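Local coordinates for Endonuclease/exonuclease/phosphatase domain-containing protein (Enterococcus faecalis, PDB 3L1W), which is of unknown function but belongs to the endonuclease/exonuclease/phosphatase family and may act as a 3'-5' RNA exonuclease, at residues G197-F202 with S240-L245; Y193-T198 with K206-L211; K82-D87 with K118-N123. One frame throughout, in Å; residues are numbered along the deposited sequence.

Interaction 1: G197-F202 with S240-L245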
loop_
_atom_site.group_PDB
_atom_site.type_symbol
_atom_site.label_atom_id
_atom_site.label_comp_id
_atom_site.label_asym_id
_atom_site.label_seq_id
_atom_site.Cartn_x
_atom_site.Cartn_y
_atom_site.Cartn_z
ATOM N N GLY A 197 14.019 -8.679 0.559
ATOM C CA GLY A 197 14.026 -9.276 1.882
ATOM C C GLY A 197 12.838 -8.827 2.713
ATOM O O GLY A 197 12.184 -7.827 2.393
ATOM N N THR A 198 12.574 -9.559 3.794
ATOM C CA THR A 198 11.334 -9.416 4.532
ATOM C C THR A 198 11.519 -9.276 6.043
ATOM O O THR A 198 10.604 -8.863 6.740
ATOM C CB THR A 198 10.436 -10.650 4.274
ATOM O OG1 THR A 198 11.089 -11.826 4.757
ATOM C CG2 THR A 198 10.201 -10.825 2.767
ATOM N N PHE A 199 12.697 -9.615 6.558
ATOM C CA PHE A 199 12.889 -9.581 8.003
ATOM C C PHE A 199 13.820 -8.448 8.443
ATOM O O PHE A 199 14.985 -8.416 8.035
ATOM C CB PHE A 199 13.440 -10.924 8.506
ATOM C CG PHE A 199 13.670 -10.944 9.992
ATOM C CD1 PHE A 199 12.601 -11.070 10.866
ATOM C CD2 PHE A 199 14.947 -10.800 10.512
ATOM C CE1 PHE A 199 12.798 -11.068 12.238
ATOM C CE2 PHE A 199 15.155 -10.794 11.881
ATOM C CZ PHE A 199 14.077 -10.926 12.749
ATOM N N GLN A 200 13.316 -7.544 9.284
ATOM C CA GLN A 200 14.088 -6.373 9.698
ATOM C C GLN A 200 14.379 -6.322 11.199
ATOM O O GLN A 200 15.036 -5.395 11.671
ATOM C CB GLN A 200 13.436 -5.050 9.226
ATOM C CG GLN A 200 11.947 -5.098 8.912
ATOM C CD GLN A 200 11.057 -5.226 10.145
ATOM O OE1 GLN A 200 11.528 -5.151 11.279
ATOM N NE2 GLN A 200 9.750 -5.389 9.919
ATOM N N ASN A 201 13.896 -7.309 11.947
ATOM C CA ASN A 201 14.211 -7.392 13.373
ATOM C C ASN A 201 13.752 -6.154 14.167
ATOM O O ASN A 201 14.367 -5.799 15.177
ATOM C CB ASN A 201 15.720 -7.595 13.550
ATOM C CG ASN A 201 16.078 -8.154 14.910
ATOM O OD1 ASN A 201 15.354 -8.984 15.462
ATOM N ND2 ASN A 201 17.204 -7.704 15.458
ATOM N N PHE A 202 12.671 -5.519 13.710
ATOM C CA PHE A 202 12.120 -4.298 14.323
ATOM C C PHE A 202 13.048 -3.096 14.196
ATOM O O PHE A 202 12.873 -2.110 14.904
ATOM C CB PHE A 202 11.769 -4.495 15.805
ATOM C CG PHE A 202 10.443 -5.184 16.052
ATOM C CD1 PHE A 202 10.359 -6.229 16.962
ATOM C CD2 PHE A 202 9.288 -4.773 15.401
ATOM C CE1 PHE A 202 9.162 -6.861 17.215
ATOM C CE2 PHE A 202 8.072 -5.400 15.645
ATOM C CZ PHE A 202 8.011 -6.449 16.557
ATOM N N SER A 240 5.436 -5.303 12.795
ATOM C CA SER A 240 6.020 -6.610 13.091
ATOM C C SER A 240 7.498 -6.549 12.738
ATOM O O SER A 240 7.936 -5.578 12.097
ATOM C CB SER A 240 5.356 -7.722 12.269
ATOM O OG SER A 240 5.998 -8.972 12.537
ATOM N N ASP A 241 8.271 -7.561 13.146
ATOM C CA ASP A 241 9.677 -7.618 12.749
ATOM C C ASP A 241 9.867 -8.243 11.367
ATOM O O ASP A 241 10.994 -8.354 10.876
ATOM C CB ASP A 241 10.581 -8.278 13.819
ATOM C CG ASP A 241 10.137 -9.687 14.208
ATOM O OD1 ASP A 241 9.095 -10.178 13.726
ATOM O OD2 ASP A 241 10.854 -10.301 15.030
ATOM N N HIS A 242 8.755 -8.646 10.745
ATOM C CA HIS A 242 8.733 -8.963 9.316
ATOM C C HIS A 242 7.891 -7.933 8.579
ATOM O O HIS A 242 6.941 -7.390 9.142
ATOM C CB HIS A 242 8.051 -10.308 9.065
ATOM C CG HIS A 242 8.750 -11.483 9.665
ATOM N ND1 HIS A 242 9.186 -12.552 8.908
ATOM C CD2 HIS A 242 9.029 -11.791 10.952
ATOM C CE1 HIS A 242 9.741 -13.451 9.704
ATOM N NE2 HIS A 242 9.645 -13.019 10.950
ATOM N N PHE A 243 8.199 -7.708 7.309
ATOM C CA PHE A 243 7.248 -7.029 6.420
ATOM C C PHE A 243 6.260 -8.065 5.901
ATOM O O PHE A 243 6.639 -9.208 5.647
ATOM C CB PHE A 243 7.963 -6.449 5.195
ATOM C CG PHE A 243 8.977 -5.394 5.515
ATOM C CD1 PHE A 243 8.687 -4.404 6.439
ATOM C CD2 PHE A 243 10.208 -5.369 4.863
ATOM C CE1 PHE A 243 9.620 -3.407 6.727
ATOM C CE2 PHE A 243 11.141 -4.372 5.137
ATOM C CZ PHE A 243 10.849 -3.393 6.071
ATOM N N PRO A 244 4.990 -7.668 5.710
ATOM C CA PRO A 244 4.110 -8.532 4.917
ATOM C C PRO A 244 4.666 -8.695 3.505
ATOM O O PRO A 244 5.326 -7.790 2.955
ATOM C CB PRO A 244 2.788 -7.740 4.847
ATOM C CG PRO A 244 2.879 -6.721 5.957
ATOM C CD PRO A 244 4.339 -6.414 6.113
ATOM N N LEU A 245 4.369 -9.842 2.909
ATOM C CA LEU A 245 4.752 -10.128 1.539
ATOM C C LEU A 245 3.456 -10.413 0.815
ATOM O O LEU A 245 2.668 -11.248 1.265
ATOM C CB LEU A 245 5.655 -11.371 1.500
ATOM C CG LEU A 245 6.078 -11.946 0.153
ATOM C CD1 LEU A 245 6.809 -10.897 -0.676
ATOM C CD2 LEU A 245 6.973 -13.185 0.384
HETATM O O HOH W 1 12.817 -9.313 16.590
#
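G197 enters with its carbonyl oxygen at the edge of the F243 ring, near the ring plane. T198 makes the first firm link, its O taking the backbone N-H of F243 at 2.7 Å (T198 O to F243 N) while the C-H on H242 CA leans on the same oxygen. The T198 hydroxyl turns elsewhere, to D215. Together with F199, T198 forms a classic beta bulge facing E212. The F199 side chain swings out anti to its backbone N, which brings the ring edge over the imidazole face of H242. This is a T-shaped stack with the planes at 70°, and F199 CD1 comes to 3.5 Å from H242 NE2. Q200 does the most polar work. Its N-H meets D241 O at 2.9 Å, and N201 N joins the same oxygen at 3.3 Å, so D241 O is gripped by two consecutive amides. The Q200 chain bends at chi2 (72°), and NE2 reaches S240 O at 2.8 Å in a dead straight bond that arrives from above the carbonyl plane. OE1 of the same amide accepts F202 N, so both ends of the amide are engaged, which fixes its rotation. Q200 CG lies over the F243 face, 3.8 Å from the centroid, as a CH-pi contact. From N201, OD1 shares water 1 with D241 OD2, and the backbone N sits over the centre of the F199 ring. F202 closes the run by offering a ring face to D241 CB. The S240-D241-H242 run matches the SDH signature of this family, whose histidine and aspartate belong to the active site in relatives. With H242 ND1 hydrogen-bonded to D215 and F199 against its face, the imidazole is held in place and probably polarised by that carboxylate.

Interaction 2: Y193-T198 with K206-L211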
loop_
_atom_site.group_PDB
_atom_site.type_symbol
_atom_site.label_atom_id
_atom_site.label_comp_id
_atom_site.label_asym_id
_atom_site.label_seq_id
_atom_site.Cartn_x
_atom_site.Cartn_y
_atom_site.Cartn_z
ATOM N N TYR A 193 7.808 -5.014 -5.979
ATOM C CA TYR A 193 7.832 -3.675 -5.399
ATOM C C TYR A 193 8.314 -3.786 -3.963
ATOM O O TYR A 193 7.887 -4.676 -3.230
ATOM C CB TYR A 193 6.428 -3.051 -5.449
ATOM C CG TYR A 193 6.351 -1.647 -4.882
ATOM C CD1 TYR A 193 7.038 -0.601 -5.481
ATOM C CD2 TYR A 193 5.579 -1.368 -3.754
ATOM C CE1 TYR A 193 6.973 0.686 -4.975
ATOM C CE2 TYR A 193 5.509 -0.081 -3.229
ATOM C CZ TYR A 193 6.204 0.942 -3.848
ATOM O OH TYR A 193 6.166 2.225 -3.351
ATOM N N GLY A 194 9.218 -2.897 -3.563
ATOM C CA GLY A 194 9.763 -2.937 -2.222
ATOM C C GLY A 194 11.001 -3.811 -2.127
ATOM O O GLY A 194 11.520 -4.298 -3.137
ATOM N N PRO A 195 11.489 -4.022 -0.903
ATOM C CA PRO A 195 12.706 -4.821 -0.736
ATOM C C PRO A 195 12.462 -6.296 -1.058
ATOM O O PRO A 195 11.346 -6.788 -0.875
ATOM C CB PRO A 195 13.037 -4.635 0.748
ATOM C CG PRO A 195 11.716 -4.379 1.401
ATOM C CD PRO A 195 10.911 -3.588 0.383
ATOM N N ARG A 196 13.491 -7.000 -1.529
ATOM C CA ARG A 196 13.351 -8.434 -1.772
ATOM C C ARG A 196 13.360 -9.225 -0.460
ATOM O O ARG A 196 12.773 -10.300 -0.378
ATOM C CB ARG A 196 14.432 -8.934 -2.739
ATOM C CG ARG A 196 14.251 -8.420 -4.167
ATOM C CD ARG A 196 15.388 -8.862 -5.102
ATOM N NE ARG A 196 15.518 -10.317 -5.184
ATOM C CZ ARG A 196 14.789 -11.097 -5.981
ATOM N NH1 ARG A 196 13.863 -10.570 -6.771
ATOM N NH2 ARG A 196 14.985 -12.409 -5.984
ATOM N N GLY A 197 14.019 -8.679 0.559
ATOM C CA GLY A 197 14.026 -9.276 1.882
ATOM C C GLY A 197 12.838 -8.827 2.713
ATOM O O GLY A 197 12.184 -7.827 2.393
ATOM N N THR A 198 12.574 -9.559 3.794
ATOM C CA THR A 198 11.334 -9.416 4.532
ATOM C C THR A 198 11.519 -9.276 6.043
ATOM O O THR A 198 10.604 -8.863 6.740
ATOM C CB THR A 198 10.436 -10.650 4.274
ATOM O OG1 THR A 198 11.089 -11.826 4.757
ATOM C CG2 THR A 198 10.201 -10.825 2.767
ATOM N N LYS A 206 16.957 -0.329 9.206
ATOM C CA LYS A 206 17.725 -1.450 8.671
ATOM C C LYS A 206 17.923 -1.270 7.170
ATOM O O LYS A 206 16.950 -1.128 6.439
ATOM C CB LYS A 206 16.968 -2.752 8.934
ATOM C CG LYS A 206 17.534 -3.962 8.218
ATOM C CD LYS A 206 18.684 -4.557 8.994
ATOM C CE LYS A 206 18.239 -5.005 10.376
ATOM N NZ LYS A 206 19.365 -5.613 11.140
ATOM N N PRO A 207 19.184 -1.256 6.708
ATOM C CA PRO A 207 19.466 -1.176 5.267
ATOM C C PRO A 207 18.864 -2.361 4.520
ATOM O O PRO A 207 18.905 -3.491 5.013
ATOM C CB PRO A 207 20.997 -1.223 5.208
ATOM C CG PRO A 207 21.431 -0.673 6.540
ATOM C CD PRO A 207 20.415 -1.202 7.513
ATOM N N TRP A 208 18.299 -2.108 3.347
ATOM C CA TRP A 208 17.614 -3.173 2.625
ATOM C C TRP A 208 18.529 -4.359 2.302
ATOM O O TRP A 208 18.087 -5.513 2.327
ATOM C CB TRP A 208 16.917 -2.617 1.384
ATOM C CG TRP A 208 15.644 -1.880 1.720
ATOM C CD1 TRP A 208 15.204 -1.523 2.968
ATOM C CD2 TRP A 208 14.649 -1.416 0.798
ATOM N NE1 TRP A 208 13.998 -0.863 2.875
ATOM C CE2 TRP A 208 13.633 -0.791 1.557
ATOM C CE3 TRP A 208 14.512 -1.473 -0.592
ATOM C CZ2 TRP A 208 12.499 -0.225 0.969
ATOM C CZ3 TRP A 208 13.384 -0.906 -1.173
ATOM C CH2 TRP A 208 12.397 -0.295 -0.393
ATOM N N ALA A 209 19.803 -4.087 2.030
ATOM C CA ALA A 209 20.743 -5.156 1.722
ATOM C C ALA A 209 20.935 -6.087 2.923
ATOM O O ALA A 209 21.377 -7.227 2.771
ATOM C CB ALA A 209 22.070 -4.580 1.273
ATOM N N GLU A 210 20.577 -5.600 4.109
ATOM C CA GLU A 210 20.725 -6.365 5.350
ATOM C C GLU A 210 19.452 -7.081 5.807
ATOM O O GLU A 210 19.458 -7.789 6.815
ATOM C CB GLU A 210 21.236 -5.454 6.466
ATOM C CG GLU A 210 22.663 -4.968 6.234
ATOM C CD GLU A 210 23.109 -3.923 7.241
ATOM O OE1 GLU A 210 22.656 -3.965 8.400
ATOM O OE2 GLU A 210 23.922 -3.056 6.869
ATOM N N LEU A 211 18.360 -6.901 5.081
ATOM C CA LEU A 211 17.149 -7.657 5.398
ATOM C C LEU A 211 17.406 -9.142 5.162
ATOM O O LEU A 211 18.168 -9.508 4.270
ATOM C CB LEU A 211 15.996 -7.205 4.520
ATOM C CG LEU A 211 15.624 -5.738 4.717
ATOM C CD1 LEU A 211 14.727 -5.267 3.588
ATOM C CD2 LEU A 211 14.942 -5.548 6.069
HETATM O O HOH W 2 16.364 -6.788 0.494
#
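P195 and W208 carry this contact, a proline packed on an indole. W208 begins a 3-10 turn (208-210), and its chi1 of -76° sets CG anti to its carbonyl carbon. With chi2 near zero (10°), the indole presents one face to the other segment. P195 CB sits over the CD2 side of that face, 3.6 Å from W208 CD2. P195 CD lies more squarely over the six-membered ring, 3.8 Å from its centroid, and makes a CH-pi contact. The pyrrolidine is laid across the indole, and the carbonyl carbon of G194, just before it, comes near W208 CZ3. L211 approaches from a second direction, roughly at right angles to the line from P195 CB to W208 CD2: chi1 at -62° and an extended chi2 aim L211 CD1 at P195 CB, at a tight 3.4 Å. L211 CB rests on the backbone of G197, close packing that the absence of a side chain there permits. No direct hydrogen bond crosses the contact; water 2 does that work, accepting from G197 N at 3.0 Å and donating to W208 O at 2.8 Å. W208 N is hydrogen-bonded to D235 of the second subunit, and its indole packs on I234 of that subunit. Hydrophobic and CH-pi contacts thus hold the two limbs of this loop together, one water supplies the polar link, and W208 itself belongs to the dimer interface.

Interaction 3: K82-D87 with K118-N123. With SO4 (sulfate ion), chain G.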
loop_
_atom_site.group_PDB
_atom_site.type_symbol
_atom_site.label_atom_id
_atom_site.label_comp_id
_atom_site.label_asym_id
_atom_site.label_seq_id
_atom_site.Cartn_x
_atom_site.Cartn_y
_atom_site.Cartn_z
ATOM N N LYS A 82 -14.877 -12.984 -1.332
ATOM C CA LYS A 82 -13.868 -13.156 -2.377
ATOM C C LYS A 82 -13.466 -14.618 -2.562
ATOM O O LYS A 82 -13.266 -15.082 -3.690
ATOM C CB LYS A 82 -12.627 -12.315 -2.053
ATOM C CG LYS A 82 -12.902 -10.808 -2.037
ATOM C CD LYS A 82 -11.645 -10.017 -1.744
ATOM C CE LYS A 82 -11.909 -8.505 -1.794
ATOM N NZ LYS A 82 -10.717 -7.729 -1.332
ATOM N N VAL A 83 -13.316 -15.340 -1.454
ATOM C CA VAL A 83 -13.002 -16.768 -1.523
ATOM C C VAL A 83 -13.770 -17.514 -0.457
ATOM O O VAL A 83 -14.018 -16.985 0.624
ATOM C CB VAL A 83 -11.503 -17.060 -1.320
ATOM C CG1 VAL A 83 -10.667 -16.434 -2.442
ATOM C CG2 VAL A 83 -11.035 -16.569 0.046
ATOM N N GLN A 84 -14.144 -18.750 -0.756
ATOM C CA GLN A 84 -14.841 -19.561 0.227
ATOM C C GLN A 84 -13.988 -20.762 0.595
ATOM O O GLN A 84 -13.357 -21.367 -0.271
ATOM C CB GLN A 84 -16.201 -20.014 -0.311
ATOM C CG GLN A 84 -17.168 -18.863 -0.569
ATOM C CD GLN A 84 -16.887 -18.133 -1.875
ATOM O OE1 GLN A 84 -16.734 -18.757 -2.927
ATOM N NE2 GLN A 84 -16.830 -16.805 -1.815
ATOM N N ALA A 85 -13.955 -21.096 1.880
ATOM C CA ALA A 85 -13.221 -22.270 2.320
ATOM C C ALA A 85 -14.130 -23.473 2.187
ATOM O O ALA A 85 -15.233 -23.487 2.745
ATOM C CB ALA A 85 -12.760 -22.116 3.756
ATOM N N ILE A 86 -13.682 -24.481 1.446
ATOM C CA ILE A 86 -14.468 -25.707 1.311
ATOM C C ILE A 86 -13.901 -26.904 2.069
ATOM O O ILE A 86 -14.588 -27.914 2.243
ATOM C CB ILE A 86 -14.737 -26.071 -0.164
ATOM C CG1 ILE A 86 -13.431 -26.234 -0.936
ATOM C CG2 ILE A 86 -15.597 -24.992 -0.818
ATOM C CD1 ILE A 86 -13.637 -26.766 -2.353
ATOM N N ASP A 87 -12.660 -26.787 2.533
ATOM C CA ASP A 87 -12.046 -27.803 3.386
ATOM C C ASP A 87 -10.870 -27.158 4.108
ATOM O O ASP A 87 -10.280 -26.194 3.604
ATOM C CB ASP A 87 -11.553 -28.984 2.545
ATOM C CG ASP A 87 -11.306 -30.245 3.368
ATOM O OD1 ASP A 87 -11.650 -30.271 4.571
ATOM O OD2 ASP A 87 -10.783 -31.230 2.787
ATOM N N LYS A 118 -12.210 -21.703 -2.871
ATOM C CA LYS A 118 -12.648 -21.380 -4.221
ATOM C C LYS A 118 -12.903 -19.898 -4.322
ATOM O O LYS A 118 -13.543 -19.321 -3.446
ATOM C CB LYS A 118 -13.945 -22.108 -4.572
ATOM C CG LYS A 118 -13.788 -23.558 -4.954
ATOM C CD LYS A 118 -15.111 -24.072 -5.495
ATOM C CE LYS A 118 -15.109 -25.578 -5.612
ATOM N NZ LYS A 118 -16.472 -26.061 -5.907
ATOM N N GLU A 119 -12.423 -19.278 -5.396
ATOM C CA GLU A 119 -12.777 -17.893 -5.664
ATOM C C GLU A 119 -14.251 -17.798 -6.027
ATOM O O GLU A 119 -14.785 -18.674 -6.697
ATOM C CB GLU A 119 -11.935 -17.333 -6.811
ATOM C CG GLU A 119 -10.477 -17.149 -6.468
ATOM C CD GLU A 119 -9.743 -16.337 -7.523
ATOM O OE1 GLU A 119 -9.937 -15.104 -7.560
ATOM O OE2 GLU A 119 -8.974 -16.935 -8.304
ATOM N N THR A 120 -14.904 -16.724 -5.594
ATOM C CA THR A 120 -16.325 -16.533 -5.864
ATOM C C THR A 120 -16.682 -16.741 -7.341
ATOM O O THR A 120 -17.681 -17.392 -7.669
ATOM C CB THR A 120 -16.772 -15.136 -5.414
ATOM O OG1 THR A 120 -16.488 -14.984 -4.019
ATOM C CG2 THR A 120 -18.263 -14.950 -5.647
ATOM N N THR A 121 -15.845 -16.204 -8.221
ATOM C CA THR A 121 -16.098 -16.213 -9.656
ATOM C C THR A 121 -15.678 -17.510 -10.359
ATOM O O THR A 121 -16.187 -17.832 -11.431
ATOM C CB THR A 121 -15.386 -15.022 -10.331
ATOM O OG1 THR A 121 -15.394 -15.200 -11.751
ATOM C CG2 THR A 121 -13.941 -14.917 -9.845
ATOM N N GLN A 122 -14.754 -18.251 -9.755
ATOM C CA GLN A 122 -14.218 -19.461 -10.376
ATOM C C GLN A 122 -14.942 -20.709 -9.873
ATOM O O GLN A 122 -15.622 -20.668 -8.850
ATOM C CB GLN A 122 -12.719 -19.575 -10.096
ATOM C CG GLN A 122 -11.926 -18.303 -10.393
ATOM C CD GLN A 122 -11.735 -18.064 -11.877
ATOM O OE1 GLN A 122 -11.722 -19.004 -12.672
ATOM N NE2 GLN A 122 -11.577 -16.801 -12.259
ATOM N N ASN A 123 -14.801 -21.819 -10.590
ATOM C CA ASN A 123 -15.454 -23.059 -10.173
ATOM C C ASN A 123 -14.488 -24.100 -9.598
ATOM O O ASN A 123 -14.890 -24.987 -8.845
ATOM C CB ASN A 123 -16.269 -23.663 -11.324
ATOM C CG ASN A 123 -15.396 -24.181 -12.453
ATOM O OD1 ASN A 123 -15.370 -25.382 -12.732
ATOM N ND2 ASN A 123 -14.676 -23.277 -13.109
HETATM S S SO4 G . -8.482 -8.901 -4.238
HETATM O O1 SO4 G . -8.215 -8.219 -2.969
HETATM O O2 SO4 G . -9.917 -8.840 -4.492
HETATM O O3 SO4 G . -7.763 -8.230 -5.315
HETATM O O4 SO4 G . -8.070 -10.301 -4.147
HETATM O O HOH W 3 -13.859 -13.778 -6.781
#
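Q84 turns CG anti to its carbonyl carbon and bends at chi2 (79°), which lays its amide back along the neighbouring strand. T120, at chi1 -58°, puts OG1 anti to its carbonyl carbon and into the path of that amide. The result is a bond of 2.9 Å from Q84 NE2 to T120 OG1, with the oxygen lying in the amide plane. NE2 also bonds E80 O, and T120 OG1 bonds Q81 O, so the residues leading into strand 83-92 are tied to the start of the loop that follows strand 111-119. Beneath this side-chain link runs an antiparallel pairing. Q84 N to K118 O measures 2.8 Å, and K118 N to Q84 O 2.9 Å. They form a hydrogen-bonded pair next to the non-hydrogen-bonded pair V83 and E119. Strand 83-92 is the outermost of its sheet within the chain, one of the two sheets stacked face to face in the DNase I-like sandwich. V83 and E119 occupy the face where M1 and F126 lie, and V83 also touches Y78 of the other sheet. Beyond Q84, I86 and D87 form a classic beta bulge opposite L116, and the I86 side chain crosses the extended K118 chain at about a right angle, I86 CD1 3.8 Å from K118 CE. At the other end T120 N reaches K82 O at 3.0 Å from well above the carbonyl plane. The K82 side chain, extended beyond CG, carries NZ to O1 of a sulfate, probably from the crystallisation liquor, at 3.0 Å; S37 OG and K2 N hold the same ion.

Overall arrangement
Interactions 1 and 2, centres about 9 Å apart, share G197 and T198. They meet in the packing of L211 CD2 on Q200 CB at 3.5 Å and of P195 CG on F243 CE2 at 3.8 Å, so L211 backs Q200 while P195 backs F243, next to S240-D241-H242, the probable active-site motif. One side thus meets that motif; the other reaches the second subunit through W208. Interaction 3 lies across the centre of the chain, with centres about 29 Å from interaction 1 and 33 Å from interaction 2. Its sulfate, shared by K82 with K2 and S37, sits on that distant side; the nearest protein atoms of interactions 1 and 3 are about 14 Å apart.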